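Local atomic coordinates of cytochrome P450 monooxygenase (Rhodococcus sp. ECU0066, PDB entry 6KBH), a protein that probably catalyses heme-dependent monooxygenation, using electrons passed through the FMN and the [2Fe-2S] cluster held on the same chain. Residues D382-T385 / F386-S390; Q722-A726 / A727-A731; A139-E142 / P143-A147; L58-R62 / D63-V67; E346-A349 / G350-L353. All coordinates share one frame; numbering follows the deposited sequence.

Contact 1: D382-T385 / F386-S390. With HEM (protoporphyrin IX containing Fe), chain C.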
# COMPACT_ATOMS: atom_id res chain seq x y z
N ASP A 382 -2.43 -7.20 3.28
CA ASP A 382 -3.72 -7.73 3.70
C ASP A 382 -3.91 -7.78 5.20
O ASP A 382 -4.97 -8.24 5.66
CB ASP A 382 -3.94 -9.14 3.15
CG ASP A 382 -3.75 -9.25 1.67
OD1 ASP A 382 -2.60 -9.11 1.21
OD2 ASP A 382 -4.75 -9.50 0.96
N HIS A 383 -2.93 -7.35 6.00
CA HIS A 383 -3.08 -7.42 7.44
C HIS A 383 -4.23 -6.53 7.90
O HIS A 383 -4.58 -5.54 7.25
CB HIS A 383 -1.80 -7.00 8.15
CG HIS A 383 -1.39 -5.59 7.88
ND1 HIS A 383 -1.98 -4.51 8.50
CD2 HIS A 383 -0.43 -5.07 7.08
CE1 HIS A 383 -1.42 -3.39 8.08
NE2 HIS A 383 -0.47 -3.71 7.21
N LEU A 384 -4.83 -6.90 9.03
CA LEU A 384 -5.97 -6.19 9.57
C LEU A 384 -5.58 -5.28 10.73
O LEU A 384 -6.44 -4.90 11.53
CB LEU A 384 -7.05 -7.18 9.99
CG LEU A 384 -7.34 -8.18 8.87
CD1 LEU A 384 -8.44 -9.14 9.25
CD2 LEU A 384 -7.69 -7.46 7.58
N THR A 385 -4.30 -4.91 10.82
CA THR A 385 -3.84 -4.02 11.88
C THR A 385 -4.51 -2.65 11.80
O THR A 385 -4.63 -1.96 12.82
CB THR A 385 -2.32 -3.89 11.81
OG1 THR A 385 -1.73 -5.20 11.87
CG2 THR A 385 -1.78 -3.06 12.96
N PHE A 386 -4.96 -2.24 10.62
CA PHE A 386 -5.68 -0.98 10.45
C PHE A 386 -7.19 -1.16 10.43
O PHE A 386 -7.91 -0.20 10.18
CB PHE A 386 -5.24 -0.29 9.15
CG PHE A 386 -3.87 0.32 9.22
CD1 PHE A 386 -3.55 1.23 10.20
CD2 PHE A 386 -2.91 -0.02 8.28
CE1 PHE A 386 -2.29 1.80 10.27
CE2 PHE A 386 -1.64 0.54 8.34
CZ PHE A 386 -1.34 1.45 9.33
N GLY A 387 -7.68 -2.37 10.68
CA GLY A 387 -9.09 -2.63 10.52
C GLY A 387 -9.43 -2.90 9.06
O GLY A 387 -8.56 -3.09 8.21
N TYR A 388 -10.73 -2.88 8.78
CA TYR A 388 -11.21 -3.25 7.45
C TYR A 388 -12.63 -2.75 7.27
O TYR A 388 -13.43 -2.79 8.20
CB TYR A 388 -11.15 -4.77 7.25
CG TYR A 388 -11.19 -5.21 5.81
CD1 TYR A 388 -10.07 -5.09 5.00
CD2 TYR A 388 -12.34 -5.76 5.27
CE1 TYR A 388 -10.10 -5.50 3.68
CE2 TYR A 388 -12.38 -6.17 3.95
CZ TYR A 388 -11.26 -6.04 3.16
OH TYR A 388 -11.30 -6.44 1.85
N GLY A 389 -12.92 -2.27 6.06
CA GLY A 389 -14.27 -1.88 5.70
C GLY A 389 -14.67 -0.48 6.12
O GLY A 389 -13.87 0.46 6.03
N SER A 390 -15.92 -0.34 6.58
CA SER A 390 -16.52 0.97 6.84
C SER A 390 -15.63 1.88 7.68
O SER A 390 -15.49 3.07 7.38
CB SER A 390 -17.87 0.78 7.53
OG SER A 390 -18.74 -0.02 6.76
CHA HEM C . -10.02 3.60 13.29
CHB HEM C . -5.74 1.03 14.00
CHC HEM C . -2.91 5.46 13.39
CHD HEM C . -7.17 7.98 12.70
C1A HEM C . -8.89 2.69 13.52
C2A HEM C . -9.35 1.31 13.74
C3A HEM C . -8.17 0.60 13.93
C4A HEM C . -7.09 1.62 13.81
CMA HEM C . -8.03 -0.87 14.19
CAA HEM C . -10.75 0.77 13.73
CBA HEM C . -11.11 -0.01 12.51
CGA HEM C . -12.53 -0.40 12.28
O1A HEM C . -13.18 -0.30 13.36
O2A HEM C . -12.70 -0.74 11.08
C1B HEM C . -4.56 1.95 13.91
C2B HEM C . -3.10 1.53 14.07
C3B HEM C . -2.22 2.92 13.87
C4B HEM C . -3.24 4.01 13.64
CMB HEM C . -2.58 0.16 14.34
CAB HEM C . -0.74 3.09 13.94
CBB HEM C . 0.11 2.20 13.09
C1C HEM C . -4.08 6.35 13.17
C2C HEM C . -3.63 7.70 12.96
C3C HEM C . -4.79 8.42 12.77
C4C HEM C . -5.83 7.41 12.88
CMC HEM C . -2.22 8.20 12.95
CAC HEM C . -4.90 9.88 12.49
CBC HEM C . -5.41 10.82 13.53
C1D HEM C . -8.15 6.89 12.83
C2D HEM C . -9.56 7.38 12.66
C3D HEM C . -10.46 6.01 12.85
C4D HEM C . -9.43 4.94 13.09
CMD HEM C . -10.00 8.77 12.39
CAD HEM C . -11.94 5.89 12.77
CBD HEM C . -12.51 5.87 11.39
CGD HEM C . -13.89 5.33 11.23
O1D HEM C . -14.16 4.66 12.26
O2D HEM C . -14.38 5.68 10.13
NA HEM C . -7.51 2.91 13.56
NB HEM C . -4.65 3.42 13.58
NC HEM C . -5.44 6.15 13.12
ND HEM C . -7.94 5.39 13.06
FE HEM C . -6.27 4.42 13.48

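Contact 2: Q722-A726 / A727-A731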
# COMPACT_ATOMS: atom_id res chain seq x y z
N GLN A 722 -9.49 7.55 -9.15
CA GLN A 722 -9.56 8.73 -8.30
C GLN A 722 -10.55 8.52 -7.16
O GLN A 722 -10.30 8.96 -6.03
CB GLN A 722 -9.94 9.95 -9.14
CG GLN A 722 -8.77 10.55 -9.90
CD GLN A 722 -9.18 11.32 -11.13
OE1 GLN A 722 -10.34 11.26 -11.56
NE2 GLN A 722 -8.24 12.05 -11.71
N ALA A 723 -11.67 7.86 -7.43
CA ALA A 723 -12.66 7.62 -6.38
C ALA A 723 -12.12 6.66 -5.32
O ALA A 723 -12.42 6.81 -4.13
CB ALA A 723 -13.94 7.08 -7.00
N LEU A 724 -11.33 5.66 -5.73
CA LEU A 724 -10.78 4.72 -4.77
C LEU A 724 -9.79 5.40 -3.83
O LEU A 724 -9.85 5.22 -2.61
CB LEU A 724 -10.10 3.55 -5.50
CG LEU A 724 -11.02 2.60 -6.29
CD1 LEU A 724 -10.19 1.58 -7.02
CD2 LEU A 724 -12.02 1.91 -5.37
N ARG A 725 -8.88 6.21 -4.38
CA ARG A 725 -7.95 6.96 -3.54
C ARG A 725 -8.66 8.04 -2.74
O ARG A 725 -8.13 8.49 -1.72
CB ARG A 725 -6.83 7.57 -4.37
CG ARG A 725 -6.40 6.72 -5.54
CD ARG A 725 -5.04 7.15 -6.06
NE ARG A 725 -3.95 6.50 -5.35
CZ ARG A 725 -2.92 5.91 -5.94
NH1 ARG A 725 -2.83 5.90 -7.27
NH2 ARG A 725 -1.97 5.34 -5.21
N ALA A 726 -9.84 8.48 -3.18
CA ALA A 726 -10.63 9.41 -2.38
C ALA A 726 -11.23 8.73 -1.15
O ALA A 726 -11.43 9.37 -0.12
CB ALA A 726 -11.73 10.03 -3.23
N ALA A 727 -11.51 7.43 -1.25
CA ALA A 727 -11.88 6.62 -0.10
C ALA A 727 -10.67 6.06 0.62
O ALA A 727 -10.82 5.23 1.52
CB ALA A 727 -12.81 5.49 -0.52
N ASN A 728 -9.47 6.50 0.23
CA ASN A 728 -8.20 5.99 0.76
C ASN A 728 -8.12 4.47 0.72
O ASN A 728 -7.68 3.82 1.67
CB ASN A 728 -7.91 6.53 2.16
CG ASN A 728 -6.41 6.61 2.41
OD1 ASN A 728 -5.61 5.98 1.71
ND2 ASN A 728 -6.02 7.41 3.39
N ILE A 729 -8.55 3.91 -0.38
CA ILE A 729 -8.36 2.49 -0.65
C ILE A 729 -7.01 2.31 -1.30
O ILE A 729 -6.58 3.14 -2.12
CB ILE A 729 -9.49 1.96 -1.53
CG1 ILE A 729 -10.80 2.11 -0.78
CG2 ILE A 729 -9.24 0.49 -1.95
CD1 ILE A 729 -11.95 1.96 -1.66
N ASP A 730 -6.31 1.24 -0.94
CA ASP A 730 -4.97 1.03 -1.46
C ASP A 730 -5.02 0.80 -2.97
O ASP A 730 -5.84 0.02 -3.47
CB ASP A 730 -4.31 -0.15 -0.76
CG ASP A 730 -3.84 0.20 0.64
OD1 ASP A 730 -4.05 1.37 1.05
OD2 ASP A 730 -3.28 -0.68 1.33
N ALA A 731 -4.14 1.49 -3.69
CA ALA A 731 -4.07 1.37 -5.14
C ALA A 731 -2.72 1.89 -5.60
O ALA A 731 -2.19 2.85 -5.02
CB ALA A 731 -5.20 2.16 -5.82

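Contact 3: A139-E142 / P143-A147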
# COMPACT_ATOMS: atom_id res chain seq x y z
N ALA A 139 -16.98 13.06 4.49
CA ALA A 139 -16.74 14.50 4.54
C ALA A 139 -15.34 14.81 5.05
O ALA A 139 -14.67 15.71 4.54
CB ALA A 139 -17.79 15.19 5.41
N LEU A 140 -14.89 14.08 6.07
CA LEU A 140 -13.62 14.36 6.72
C LEU A 140 -12.46 13.54 6.17
O LEU A 140 -11.38 13.53 6.77
CB LEU A 140 -13.75 14.14 8.23
CG LEU A 140 -14.79 15.02 8.93
CD1 LEU A 140 -15.07 14.51 10.34
CD2 LEU A 140 -14.33 16.47 8.96
N MET A 141 -12.65 12.87 5.03
CA MET A 141 -11.65 11.91 4.56
C MET A 141 -10.45 12.59 3.91
O MET A 141 -9.31 12.18 4.16
CB MET A 141 -12.29 10.94 3.57
CG MET A 141 -11.29 10.00 2.91
SD MET A 141 -10.44 8.92 4.09
CE MET A 141 -11.73 7.73 4.43
N GLU A 142 -10.69 13.62 3.10
CA GLU A 142 -9.67 14.14 2.19
C GLU A 142 -8.31 14.41 2.81
O GLU A 142 -7.30 14.03 2.19
CB GLU A 142 -10.20 15.41 1.50
CG GLU A 142 -9.22 16.01 0.50
CD GLU A 142 -9.79 17.20 -0.24
OE1 GLU A 142 -10.99 17.50 -0.07
OE2 GLU A 142 -9.04 17.85 -1.00
N PRO A 143 -8.18 15.03 3.99
CA PRO A 143 -6.83 15.26 4.54
C PRO A 143 -6.04 13.99 4.81
O PRO A 143 -4.81 14.05 4.92
CB PRO A 143 -7.10 16.03 5.84
CG PRO A 143 -8.46 16.59 5.69
CD PRO A 143 -9.22 15.61 4.86
N PHE A 144 -6.71 12.84 4.91
CA PHE A 144 -6.02 11.58 5.17
C PHE A 144 -5.46 10.94 3.90
O PHE A 144 -4.62 10.04 4.01
CB PHE A 144 -6.97 10.59 5.85
CG PHE A 144 -7.30 10.96 7.26
CD1 PHE A 144 -6.37 10.80 8.27
CD2 PHE A 144 -8.55 11.46 7.58
CE1 PHE A 144 -6.67 11.15 9.57
CE2 PHE A 144 -8.86 11.81 8.88
CZ PHE A 144 -7.92 11.65 9.87
N THR A 145 -5.90 11.37 2.73
CA THR A 145 -5.45 10.74 1.49
C THR A 145 -3.96 10.98 1.29
O THR A 145 -3.40 11.97 1.76
CB THR A 145 -6.23 11.29 0.30
OG1 THR A 145 -5.91 12.68 0.11
CG2 THR A 145 -7.73 11.15 0.53
N PRO A 146 -3.27 10.06 0.59
CA PRO A 146 -1.84 10.27 0.32
C PRO A 146 -1.54 11.58 -0.40
O PRO A 146 -0.48 12.18 -0.15
CB PRO A 146 -1.47 9.06 -0.54
CG PRO A 146 -2.44 8.00 -0.13
CD PRO A 146 -3.72 8.72 0.17
N ALA A 147 -2.44 12.05 -1.26
CA ALA A 147 -2.23 13.33 -1.92
C ALA A 147 -2.23 14.48 -0.91
O ALA A 147 -1.39 15.39 -0.99
CB ALA A 147 -3.29 13.56 -3.00

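Contact 4: L58-R62 / D63-V67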
# COMPACT_ATOMS: atom_id res chain seq x y z
N LEU A 58 -2.93 -18.08 20.60
CA LEU A 58 -4.21 -18.56 20.08
C LEU A 58 -4.03 -19.42 18.83
O LEU A 58 -4.99 -19.60 18.07
CB LEU A 58 -5.17 -17.41 19.81
CG LEU A 58 -5.58 -16.56 21.01
CD1 LEU A 58 -4.96 -15.18 20.91
CD2 LEU A 58 -7.10 -16.45 21.11
N ARG A 59 -2.82 -19.93 18.60
CA ARG A 59 -2.63 -20.94 17.56
C ARG A 59 -3.62 -22.09 17.73
O ARG A 59 -4.17 -22.60 16.74
CB ARG A 59 -1.19 -21.46 17.60
CG ARG A 59 -0.85 -22.47 16.52
CD ARG A 59 -0.49 -21.80 15.21
NE ARG A 59 0.07 -22.74 14.24
CZ ARG A 59 -0.67 -23.45 13.39
NH1 ARG A 59 -1.99 -23.32 13.39
NH2 ARG A 59 -0.09 -24.28 12.54
N TRP A 60 -3.86 -22.51 18.98
CA TRP A 60 -4.81 -23.59 19.23
C TRP A 60 -6.22 -23.21 18.78
O TRP A 60 -7.00 -24.09 18.40
CB TRP A 60 -4.81 -23.96 20.72
CG TRP A 60 -5.35 -22.87 21.60
CD1 TRP A 60 -4.63 -21.88 22.20
CD2 TRP A 60 -6.72 -22.66 21.97
NE1 TRP A 60 -5.47 -21.06 22.92
CE2 TRP A 60 -6.76 -21.52 22.79
CE3 TRP A 60 -7.91 -23.33 21.68
CZ2 TRP A 60 -7.94 -21.03 23.34
CZ3 TRP A 60 -9.09 -22.84 22.22
CH2 TRP A 60 -9.10 -21.70 23.03
N SER A 61 -6.56 -21.92 18.82
CA SER A 61 -7.89 -21.50 18.41
C SER A 61 -8.02 -21.45 16.89
O SER A 61 -9.07 -21.80 16.34
CB SER A 61 -8.23 -20.15 19.04
OG SER A 61 -9.60 -19.84 18.86
N ARG A 62 -6.97 -21.02 16.18
CA ARG A 62 -7.01 -21.08 14.72
C ARG A 62 -7.16 -22.51 14.23
O ARG A 62 -7.80 -22.76 13.20
CB ARG A 62 -5.74 -20.44 14.14
CG ARG A 62 -5.69 -18.94 14.30
CD ARG A 62 -4.68 -18.22 13.45
NE ARG A 62 -3.30 -18.50 13.84
CZ ARG A 62 -2.72 -18.04 14.93
NH1 ARG A 62 -3.39 -17.27 15.78
NH2 ARG A 62 -1.46 -18.36 15.20
N ASP A 63 -6.62 -23.47 14.98
CA ASP A 63 -6.60 -24.85 14.52
C ASP A 63 -7.90 -25.57 14.84
O ASP A 63 -8.54 -26.15 13.95
CB ASP A 63 -5.40 -25.59 15.12
CG ASP A 63 -4.08 -25.08 14.58
OD1 ASP A 63 -4.09 -24.42 13.51
OD2 ASP A 63 -3.03 -25.34 15.20
N GLU A 64 -8.32 -25.55 16.11
CA GLU A 64 -9.40 -26.42 16.53
C GLU A 64 -10.65 -25.72 17.05
O GLU A 64 -11.70 -26.38 17.13
CB GLU A 64 -8.89 -27.40 17.61
CG GLU A 64 -7.46 -27.86 17.38
CD GLU A 64 -6.93 -28.69 18.52
OE1 GLU A 64 -7.58 -29.69 18.88
OE2 GLU A 64 -5.86 -28.35 19.05
N GLU A 65 -10.59 -24.44 17.39
CA GLU A 65 -11.77 -23.72 17.88
C GLU A 65 -11.67 -22.26 17.50
O GLU A 65 -11.17 -21.43 18.27
CB GLU A 65 -11.94 -23.88 19.39
CG GLU A 65 -13.33 -23.50 19.87
CD GLU A 65 -13.56 -23.80 21.33
OE1 GLU A 65 -12.58 -24.15 22.01
OE2 GLU A 65 -14.71 -23.69 21.78
N PRO A 66 -12.19 -21.89 16.32
CA PRO A 66 -11.99 -20.52 15.83
C PRO A 66 -12.83 -19.47 16.55
O PRO A 66 -12.51 -18.28 16.46
CB PRO A 66 -12.40 -20.62 14.36
CG PRO A 66 -13.45 -21.70 14.36
CD PRO A 66 -13.05 -22.68 15.43
N VAL A 67 -13.88 -19.88 17.26
CA VAL A 67 -14.78 -18.96 17.96
C VAL A 67 -15.16 -19.59 19.29
O VAL A 67 -15.65 -20.72 19.33
CB VAL A 67 -16.04 -18.66 17.13
CG1 VAL A 67 -17.02 -17.80 17.93
CG2 VAL A 67 -15.68 -17.98 15.83

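Contact 5: E346-A349 / G350-L353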
# COMPACT_ATOMS: atom_id res chain seq x y z
N GLU A 346 -23.17 -20.44 17.66
CA GLU A 346 -24.26 -19.48 17.78
C GLU A 346 -23.85 -18.34 18.70
O GLU A 346 -23.33 -18.56 19.80
CB GLU A 346 -25.51 -20.17 18.32
CG GLU A 346 -25.96 -21.37 17.51
CD GLU A 346 -27.46 -21.56 17.54
OE1 GLU A 346 -28.17 -20.59 17.91
OE2 GLU A 346 -27.93 -22.66 17.20
N VAL A 347 -24.08 -17.11 18.24
CA VAL A 347 -23.73 -15.90 18.98
C VAL A 347 -24.99 -15.07 19.13
O VAL A 347 -25.65 -14.77 18.13
CB VAL A 347 -22.63 -15.08 18.27
CG1 VAL A 347 -22.19 -13.92 19.14
CG2 VAL A 347 -21.45 -15.97 17.93
N PRO A 348 -25.37 -14.68 20.34
CA PRO A 348 -26.64 -13.98 20.54
C PRO A 348 -26.53 -12.47 20.36
O PRO A 348 -25.44 -11.89 20.36
CB PRO A 348 -27.00 -14.32 21.99
CG PRO A 348 -25.67 -14.43 22.65
CD PRO A 348 -24.71 -14.99 21.62
N ALA A 349 -27.69 -11.84 20.20
CA ALA A 349 -27.75 -10.39 20.15
C ALA A 349 -27.33 -9.80 21.49
O ALA A 349 -27.73 -10.28 22.55
CB ALA A 349 -29.15 -9.92 19.78
N GLY A 350 -26.52 -8.75 21.44
CA GLY A 350 -25.94 -8.17 22.62
C GLY A 350 -24.56 -8.70 22.97
O GLY A 350 -23.85 -8.07 23.77
N ALA A 351 -24.16 -9.83 22.39
CA ALA A 351 -22.83 -10.36 22.62
C ALA A 351 -21.77 -9.38 22.13
O ALA A 351 -21.96 -8.67 21.14
CB ALA A 351 -22.66 -11.70 21.91
N LYS A 352 -20.66 -9.34 22.85
CA LYS A 352 -19.54 -8.47 22.53
C LYS A 352 -18.42 -9.31 21.95
O LYS A 352 -18.08 -10.36 22.50
CB LYS A 352 -19.06 -7.72 23.78
CG LYS A 352 -20.12 -6.82 24.40
CD LYS A 352 -19.58 -6.09 25.62
CE LYS A 352 -20.63 -5.20 26.26
NZ LYS A 352 -20.09 -4.46 27.44
N LEU A 353 -17.86 -8.86 20.83
CA LEU A 353 -16.86 -9.63 20.11
C LEU A 353 -15.46 -9.10 20.40
O LEU A 353 -15.24 -7.89 20.43
CB LEU A 353 -17.12 -9.59 18.60
CG LEU A 353 -18.35 -10.36 18.12
CD1 LEU A 353 -18.36 -10.49 16.60
CD2 LEU A 353 -18.42 -11.73 18.78

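Contact 1: D382-T385 / F386-S390
His383 and Phe386 meet at an angle that is neither a stack nor edge-to-face: the ring centroids are 5.7 Å apart and the planes are inclined at 47°. His383 CE1 makes the touch, 3.7 Å from Phe386 CD2, with the phenyl atoms near the plane of the imidazole at its edge. The imidazole is brought there by a chi1 of 63°, which sets CG between the backbone N and the carbonyl carbon; its NE2 is held by Glu320 and its ND1 takes a weak bond from Thr385 N. The phenyl ring also meets heme pyrrole B: Phe386 CD1 is 3.9 Å from HEM C2B, and Phe386 CE1 is 3.7 Å from the vinyl carbon HEM CBB. Were this phenylalanine replaced by an alanine, a gap would probably open between the imidazole and the porphyrin, and the vinyl group and His383 would lose their shared partner. Thr385 directs its methyl CG2 at HEM CMB, 3.6 Å off, while OG1 is bonded to Leu323 O. Leu384 to Gly387 form a type I turn, closed by Gly387 N to Leu384 O at 2.9 Å. At Gly387 a beta carbon would run into heme atom CBA. This is the start of the P450 heme-binding loop, FGxG through to the axial ligand Cys393, whose backbone bonds to Phe386. Helix 315-325 packs on His383 and Phe386, helix 396-413 on Phe386, and helix 81-89 on Leu384 and Tyr388.

Contact 2: Q722-A726 / A727-A731
Ile729 folds back over the end of helix 720-726 and meets Leu724 along most of its length. Its CB sits 3.5 Å from Leu724 O. With chi1 at -62°, CG1 lies beside the backbone N and stays close to that carbonyl, 3.7 Å from Leu724 O. The tip, CD1, then reaches the leucine side chain itself, 3.7 Å from Leu724 CD2, the two chains meeting aslant. Both residues also pack on Leu705 of strand 701-705, so the pair packs against that strand of the ferredoxin-like [2Fe-2S] domain. What turns the isoleucine back is a Schellman motif, which ends the helix here. Ile729 N bonds to Leu724 O at 2.9 Å, while Asn728 N makes a weak bond to Arg725 O. Asn728 is the C-prime residue, with the positive phi (51°) that the motif needs. One residue earlier, Ala727 N keeps the last helical bond, 3.1 Å to Ala723 O, and the methyls of Ala723 and Ala727 both lean on Val712 of strand 710-714. Arg725 sets out pointing away from 727-731 and bends at chi3 (87°), which swings its guanidinium over to Ala731. The carbonyl carbon of Ala731 lies over one face of that group; NH2 is modelled too near Ala731 O for the detail to be trusted, and no hydrogen bond is assigned there. NH1 makes a weak bond to Ser733 OG. Beyond the turn, Asp730 OD1 forms salt bridges with Arg400 and Lys396 of the P450 part, on helix 396-413.

Contact 3: A139-E142 / P143-A147
A short 3-10 turn joins helix 133-139, which carries the heme-binding residues His133 and Arg137, to helix 146-149, and in it Thr145 and Phe144 fold back on Glu142 and Met141. Glu142 O is gripped twice. Thr145 OG1 donates to it at 2.8 Å, in the carbonyl plane, and Thr145 N at 3.1 Å from above that plane. The hydroxyl gets there with chi1 at 66°, OG1 sitting between the backbone N and the carbonyl carbon. Thr145 is the N-cap of the next helix: the same OG1 accepts from Ala148 N, so one hydroxyl ties the turn to the first turn of the helix. A valine in its place would probably leave Ala148 N without its cap and Glu142 O with the backbone donor alone. Phe144 N bonds to Met141 O at 2.8 Å, and its ring presents an edge to two carbonyls, Phe144 CD2 lying 3.6 Å from Leu140 O. Met141 SD touches Phe144 CB at 4.2 Å. The phenyl ring belongs to the heme pocket and meets Trp252 edge-to-face, and Trp252 NE1 in turn bonds to Leu140 O.

Contact 4: L58-R62 / D63-V67
Asp63, Trp60 and Glu65 carry most of this contact, in the short helix 59-64, whose end leads the chain into strand 67-69 at the edge of the mixed sheet. Asp63 turns its carboxylate back one helical turn to Arg59. Arg59 CG is anti to the backbone N and the chain bends at chi2 (83°), bringing the guanidinium to the acid. The pair is a salt bridge through Arg59 NH1 and Asp63 OD1, but these atoms are modelled too close together, so its exact geometry is doubtful. In the backbone, Asp63 N bonds to Arg59 O at 3.1 Å, and Glu64 N to Trp60 O at 3.0 Å. Trp60 and Glu65 run side by side in the same direction. The acid reaches the rim of the indole in its plane, Glu65 OE1 lying 3.7 Å from Trp60 CZ3 with the carboxylate turned 70° to the ring. Ser61 CB sits over the centre of one indole face, and the ring also meets Phe68 of strand 67-69. Ser61 OG donates to Glu65 O, too short as modelled to trust in detail, and is bonded to Thr79 OG1 as well. The chemistry is mixed: an opposite-charge pair on the exposed side of the helix, and an acid at an indole rim, where the slightly positive ring hydrogens would suit a carboxylate oxygen.

Contact 5: E346-A349 / G350-L353
Pro348 and Ala351 meet across a tight turn whose flat groups are all peptide planes. Ala351 N lies above the plane of the Pro348 carbonyl, bonding to Pro348 O at 3.2 Å from 44° out of it. Ala351 CB also lies 3.2 Å from Pro348 O. The same methyl is approached by the pyrrolidine ring, whose CD is 3.9 Å from Ala351 CB. Pro348 to Ala351 form a type II beta turn. Its middle peptide has Ala349 O swung to the side where a residue at the third position would carry its beta carbon; Gly350, at phi 94°, has none to collide with it. Next to the turn, Val347 comes in from the preceding strand. With chi1 at -174°, its CG1 is opposite the backbone N across the CA–CB bond and reaches two partners: Ala351 CB at 3.6 Å and, more loosely, Leu353 CD2 at 4.4 Å. Trp76 of strand 76-78 packs on Pro348, Ala351 and Leu353, and Val336 of strand 332-336 on Val347, Ala351 and Leu353. The turn thus carries the chain from the two-stranded sheet of 340-342 and 345-347 into the mixed sheet holding strand 352-355. Ala349 N is bonded to Asp339 OD1, and Lys352 forms a salt bridge with Glu101. Between the two segments themselves, one backbone hydrogen bond sets the turn and glycine relieves the strain at its third position; the side chains that meet are apolar, Leu353 only loosely, with no charged or polar side-chain pair among them.

In the fold
From the N terminus the order is contact 4, contact 3, contact 5, contact 1 and contact 2. Each closes its own short turn or helix end before the next begins, so none nests or crosses. Contact 4 leads from a helix into strand 67-69, an edge of the mixed sheet that contact 5 later enters through strand 352-355; their nearest atoms are about 5 Å apart. Contact 3 joins two helices beside the heme, and contact 1 opens the cysteine-ligand loop. Contact 2 ends a helix of the [2Fe-2S] domain yet touches contact 3 in packing, Ala726 O lying 3.1 Å from Met141 CG, which puts the ferredoxin-like domain against the P450 part near the heme.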